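Local structure of ParB-C (Sulfolobus sp. NOB8H2, 4RS7) at residues 7-12 with 32-37. The protein probably binds DNA through a histone-like fold, as part of the machinery that segregates archaeal plasmid DNA. Sequence-based numbering, arbitrary orientation.
Sequences YRAMPS and EIWRNM
Ala9 CB and Met10 SE approach the Trp34 indole obliquely, from the same side of the ring plane. The CB of Trp34 points toward segment 7-12, and CG lies anti to the backbone N (chi1 174°), which carries the ring away from its own helix into the corner where helix 2-9 ends. On the pyrrole part, Trp34 CD1 lies 4.3 Å from SE of Met10, a selenomethionine. That selenium is 4.8 Å from the centroid of the Trp34 five-membered ring and 31° off the ring normal, an oblique Met-aromatic contact. Trp34 NE1 is 4.2 Å from Ala9 CB; farther along, Trp34 CE2 comes to 3.9 Å from the same methyl. The closest touch is Trp34 CZ2, 3.3 Å from Ala9 CB, tight for two carbons, while Trp34 CH2 is 3.9 Å from that CB. Trp34 CZ3 lies 3.2 Å above the guanidinium plane of Arg35, the next residue of the same helix, over its centre. With an alanine at Trp34, the Ala9 methyl and the Met10 selenium would probably lose their aromatic partner, and a gap would be likely to open between the two segments. Met10 is both the first residue beyond helix 2-9 and the N-cap of helix 11-18; the contact thus packs this helix junction against the long helix 24-50. Leu6 also touches Trp34; in the second subunit, Tyr77 OH hydrogen-bonds Trp34 O and Glu72 packs on Met10, placing the contact beside the dimer interface.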
# COMPACT_ATOMS: atom_id res chain seq x y z
N TYR A 7 -6.48 -13.43 14.44
CA TYR A 7 -6.41 -12.90 15.80
C TYR A 7 -4.98 -12.54 16.20
O TYR A 7 -4.76 -11.56 16.90
CB TYR A 7 -7.02 -13.89 16.79
CG TYR A 7 -8.51 -14.08 16.62
CD1 TYR A 7 -9.12 -15.26 17.02
CD2 TYR A 7 -9.29 -13.09 16.04
CE1 TYR A 7 -10.48 -15.44 16.87
CE2 TYR A 7 -10.66 -13.27 15.88
CZ TYR A 7 -11.24 -14.44 16.29
OH TYR A 7 -12.60 -14.63 16.14
N ARG A 8 -4.01 -13.35 15.78
CA ARG A 8 -2.62 -13.04 16.06
C ARG A 8 -2.18 -11.77 15.35
O ARG A 8 -1.45 -10.95 15.91
CB ARG A 8 -1.70 -14.21 15.68
CG ARG A 8 -1.66 -15.33 16.71
CD ARG A 8 -0.59 -16.36 16.38
NE ARG A 8 -0.85 -17.03 15.11
CZ ARG A 8 -1.50 -18.17 14.98
NH1 ARG A 8 -1.97 -18.79 16.06
NH2 ARG A 8 -1.69 -18.71 13.78
N ALA A 9 -2.65 -11.60 14.12
CA ALA A 9 -2.28 -10.43 13.32
C ALA A 9 -3.06 -9.19 13.73
O ALA A 9 -2.56 -8.07 13.60
CB ALA A 9 -2.47 -10.72 11.84
N MSE A 10 -4.28 -9.38 14.22
CA MSE A 10 -5.15 -8.26 14.56
C MSE A 10 -5.75 -8.40 15.95
O MSE A 10 -6.90 -8.83 16.10
CB MSE A 10 -6.25 -8.10 13.50
CG MSE A 10 -5.72 -7.94 12.07
SE MSE A 10 -7.06 -7.31 10.81
CE MSE A 10 -7.44 -5.58 11.64
N PRO A 11 -4.97 -8.03 16.99
CA PRO A 11 -5.43 -8.08 18.38
C PRO A 11 -6.71 -7.28 18.60
O PRO A 11 -7.50 -7.63 19.47
CB PRO A 11 -4.27 -7.44 19.15
CG PRO A 11 -3.09 -7.65 18.29
CD PRO A 11 -3.58 -7.57 16.88
N SER A 12 -6.90 -6.21 17.83
CA SER A 12 -8.09 -5.37 17.98
C SER A 12 -9.36 -6.13 17.62
O SER A 12 -10.40 -5.92 18.24
CB SER A 12 -7.98 -4.11 17.11
OG SER A 12 -6.97 -3.26 17.60
N GLU A 32 -11.17 -12.72 5.37
CA GLU A 32 -11.12 -12.70 3.92
C GLU A 32 -10.61 -11.38 3.37
O GLU A 32 -9.81 -11.35 2.44
CB GLU A 32 -12.49 -13.04 3.32
CG GLU A 32 -12.96 -14.45 3.67
CD GLU A 32 -12.05 -15.53 3.11
OE1 GLU A 32 -11.14 -15.20 2.32
OE2 GLU A 32 -12.24 -16.72 3.46
N ILE A 33 -11.07 -10.28 3.97
CA ILE A 33 -10.63 -8.95 3.59
C ILE A 33 -9.15 -8.74 3.93
O ILE A 33 -8.40 -8.17 3.14
CB ILE A 33 -11.48 -7.87 4.28
CG1 ILE A 33 -12.95 -8.00 3.87
CG2 ILE A 33 -10.96 -6.49 3.95
CD1 ILE A 33 -13.18 -7.81 2.38
N TRP A 34 -8.74 -9.21 5.12
CA TRP A 34 -7.34 -9.17 5.55
C TRP A 34 -6.44 -9.84 4.52
O TRP A 34 -5.40 -9.30 4.14
CB TRP A 34 -7.20 -9.85 6.91
CG TRP A 34 -5.78 -10.01 7.40
CD1 TRP A 34 -4.84 -9.03 7.52
CD2 TRP A 34 -5.17 -11.22 7.87
NE1 TRP A 34 -3.67 -9.56 8.02
CE2 TRP A 34 -3.85 -10.90 8.25
CE3 TRP A 34 -5.61 -12.54 8.00
CZ2 TRP A 34 -2.96 -11.86 8.74
CZ3 TRP A 34 -4.72 -13.49 8.50
CH2 TRP A 34 -3.42 -13.14 8.87
N ARG A 35 -6.85 -11.03 4.08
CA ARG A 35 -6.10 -11.76 3.06
C ARG A 35 -6.12 -11.05 1.72
O ARG A 35 -5.09 -10.92 1.06
CB ARG A 35 -6.66 -13.19 2.90
CG ARG A 35 -6.42 -14.10 4.09
CD ARG A 35 -4.95 -14.17 4.46
NE ARG A 35 -4.70 -15.24 5.42
CZ ARG A 35 -3.58 -15.37 6.13
NH1 ARG A 35 -2.61 -14.48 6.00
NH2 ARG A 35 -3.44 -16.39 6.97
N ASN A 36 -7.29 -10.58 1.31
CA ASN A 36 -7.43 -9.90 0.02
C ASN A 36 -6.60 -8.63 -0.07
O ASN A 36 -6.05 -8.30 -1.13
CB ASN A 36 -8.90 -9.58 -0.28
CG ASN A 36 -9.74 -10.83 -0.52
OD1 ASN A 36 -9.21 -11.93 -0.69
ND2 ASN A 36 -11.06 -10.66 -0.56
N MSE A 37 -6.50 -7.92 1.05
CA MSE A 37 -5.76 -6.67 1.11
C MSE A 37 -4.28 -6.87 0.75
O MSE A 37 -3.66 -5.99 0.15
CB MSE A 37 -5.86 -6.08 2.52
CG MSE A 37 -5.64 -4.60 2.58
SE MSE A 37 -7.22 -3.63 2.01
CE MSE A 37 -8.09 -3.36 3.74